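EscD/YscD/HrpQ family type III secretion system inner membrane ring protein (Pseudomonas aeruginosa, PDB 6UID) probably helps build the inner-membrane ring of the type III secretion basal body, its cytoplasmic domain serving as a docking point for the sorting platform. Local coordinates at residues L37-D41 with E42-A46. Residues are numbered along the deposited sequence; the frame is centred on the assembly and turned at random.
Sequences LVLLD and EGIAA
A type II beta turn from Asp41 to Ile44 reverses the chain in the loop between strands 37-38 and 49-54. It is closed by a weak hydrogen bond from Ile44 N to Asp41 O, 3.4 Å long but fairly straight (159° at the hydrogen). Gly43 takes the third position with a positive phi of 88°, where a CB would be jammed against the carbonyl oxygen of Glu42. Asp41, the first residue of the turn, places its carboxylate beside the next peptide: with CG anti to the backbone N (chi1 -163°), OD1 of Asp41 comes 2.9 Å from Glu42 N, a weak, bent hydrogen bond. The side chain of Ile44 packs against the incoming chain. Its CG1 lies 3.5 Å from Asp41 O and 3.6 Å from Asp41 CB, while its other branch, CG2, sits 3.9 Å from Leu39 CB. CG2 is anti to the Ile44 backbone N, which turns this methyl back along the incoming chain. A water lies 2.7 Å from Ile44 O and 3.3 Å from Asp41 O, placed to bridge the two ends of the turn, though it may not donate to both at once. Pro92 touches both Asp41 and Ile44, and the buried Leu39 packs on Leu28 and Phe9. The arrangement is that of a glycine-containing type II turn in a surface loop joining two strands of an FHA-like beta sandwich.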
ATOM      1  N   LEU A  37       3.681 -10.798   3.334  1.00 15.64           N
ATOM      2  CA  LEU A  37       3.326  -9.925   4.443  1.00 15.04           C
ATOM      3  C   LEU A  37       1.854 -10.205   4.736  1.00 16.51           C
ATOM      4  O   LEU A  37       0.993  -9.947   3.892  1.00 15.53           O
ATOM      5  CB  LEU A  37       3.542  -8.464   4.056  1.00 16.14           C
ATOM      6  CG  LEU A  37       4.955  -8.091   3.598  1.00 16.76           C
ATOM      7  CD1 LEU A  37       5.065  -6.609   3.179  1.00 18.87           C
ATOM      8  CD2 LEU A  37       5.958  -8.423   4.685  1.00 20.19           C
ATOM      9  N   VAL A  38       1.568 -10.766   5.913  1.00 15.50           N
ATOM     10  CA  VAL A  38       0.202 -11.134   6.289  1.00 13.80           C
ATOM     11  C   VAL A  38      -0.506  -9.933   6.910  1.00 15.03           C
ATOM     12  O   VAL A  38      -0.041  -9.362   7.903  1.00 16.05           O
ATOM     13  CB  VAL A  38       0.197 -12.346   7.239  1.00 14.42           C
ATOM     14  CG1 VAL A  38      -1.208 -12.657   7.678  1.00 16.49           C
ATOM     15  CG2 VAL A  38       0.808 -13.542   6.544  1.00 18.18           C
ATOM     16  N   LEU A  39      -1.638  -9.560   6.320  1.00 15.70           N
ATOM     17  CA  LEU A  39      -2.413  -8.400   6.714  1.00 15.65           C
ATOM     18  C   LEU A  39      -3.709  -8.882   7.322  1.00 18.23           C
ATOM     19  O   LEU A  39      -4.400  -9.713   6.718  1.00 20.45           O
ATOM     20  CB  LEU A  39      -2.774  -7.552   5.493  1.00 16.64           C
ATOM     21  CG  LEU A  39      -1.619  -6.951   4.715  1.00 19.41           C
ATOM     22  CD1 LEU A  39      -2.164  -6.246   3.464  1.00 21.34           C
ATOM     23  CD2 LEU A  39      -0.839  -5.992   5.582  1.00 21.47           C
ATOM     24  N   LEU A  40      -4.034  -8.365   8.506  1.00 16.17           N
ATOM     25  CA  LEU A  40      -5.212  -8.757   9.272  1.00 16.45           C
ATOM     26  C   LEU A  40      -6.106  -7.531   9.386  1.00 16.18           C
ATOM     27  O   LEU A  40      -5.814  -6.607  10.153  1.00 18.05           O
ATOM     28  CB  LEU A  40      -4.803  -9.288  10.641  1.00 18.89           C
ATOM     29  CG  LEU A  40      -3.868 -10.502  10.605  1.00 21.30           C
ATOM     30  CD1 LEU A  40      -3.577 -10.972  12.010  1.00 27.21           C
ATOM     31  CD2 LEU A  40      -4.448 -11.603   9.747  1.00 29.55           C
ATOM     32  N   ASP A  41      -7.172  -7.501   8.595  1.00 17.83           N
ATOM     33  CA  ASP A  41      -8.118  -6.391   8.603  1.00 16.34           C
ATOM     34  C   ASP A  41      -9.352  -6.837   7.835  1.00 19.53           C
ATOM     35  O   ASP A  41      -9.291  -7.727   6.981  1.00 21.41           O
ATOM     36  CB  ASP A  41      -7.487  -5.141   7.968  1.00 16.31           C
ATOM     37  CG  ASP A  41      -8.216  -3.832   8.298  1.00 17.10           C
ATOM     38  OD1 ASP A  41      -9.173  -3.837   9.116  1.00 20.40           O
ATOM     39  OD2 ASP A  41      -7.824  -2.784   7.733  1.00 21.45           O
ATOM     40  N   GLU A  42     -10.480  -6.203   8.136  1.00 17.90           N
ATOM     41  CA  GLU A  42     -11.696  -6.509   7.412  1.00 19.80           C
ATOM     42  C   GLU A  42     -11.542  -6.090   5.962  1.00 16.83           C
ATOM     43  O   GLU A  42     -11.087  -4.980   5.677  1.00 20.61           O
ATOM     44  CB  GLU A  42     -12.860  -5.742   8.039  1.00 27.47           C
ATOM     45  CG  GLU A  42     -14.223  -6.096   7.459  1.00 53.73           C
ATOM     46  CD  GLU A  42     -14.632  -7.525   7.769  1.00 76.76           C
ATOM     47  OE1 GLU A  42     -14.216  -8.050   8.824  1.00 77.75           O
ATOM     48  OE2 GLU A  42     -15.367  -8.124   6.955  1.00 81.48           O
ATOM     49  N   GLY A  43     -11.911  -6.978   5.040  1.00 19.01           N
ATOM     50  CA  GLY A  43     -11.874  -6.649   3.626  1.00 19.70           C
ATOM     51  C   GLY A  43     -10.562  -6.922   2.928  1.00 18.77           C
ATOM     52  O   GLY A  43     -10.425  -6.570   1.758  1.00 21.50           O
ATOM     53  N   ILE A  44      -9.583  -7.498   3.613  1.00 17.31           N
ATOM     54  CA  ILE A  44      -8.313  -7.841   2.974  1.00 18.29           C
ATOM     55  C   ILE A  44      -8.440  -9.186   2.265  1.00 17.52           C
ATOM     56  O   ILE A  44      -8.710 -10.217   2.901  1.00 18.04           O
ATOM     57  CB  ILE A  44      -7.183  -7.897   4.009  1.00 16.59           C
ATOM     58  CG1 ILE A  44      -6.945  -6.537   4.664  1.00 18.98           C
ATOM     59  CG2 ILE A  44      -5.908  -8.442   3.360  1.00 17.13           C
ATOM     60  CD1 ILE A  44      -6.371  -5.465   3.713  1.00 20.61           C
ATOM     61  N   ALA A  45      -8.148  -9.204   0.969  1.00 14.63           N
ATOM     62  CA  ALA A  45      -8.225 -10.416   0.177  1.00 15.30           C
ATOM     63  C   ALA A  45      -7.064 -11.360   0.487  1.00 14.96           C
ATOM     64  O   ALA A  45      -6.028 -10.956   1.023  1.00 14.81           O
ATOM     65  CB  ALA A  45      -8.234 -10.071  -1.310  1.00 15.96           C
ATOM     66  N   ALA A  46      -7.241 -12.628   0.102  1.00 16.23           N
ATOM     67  CA  ALA A  46      -6.194 -13.635   0.291  1.00 15.65           C
ATOM     68  C   ALA A  46      -4.854 -13.152  -0.257  1.00 17.40           C
ATOM     69  O   ALA A  46      -3.816 -13.224   0.429  1.00 15.22           O
ATOM     70  CB  ALA A  46      -6.604 -14.941  -0.380  1.00 17.47           C
TER
HETATM   71  O   HOH W   1      -9.465 -10.649   5.495  1.00 24.13           O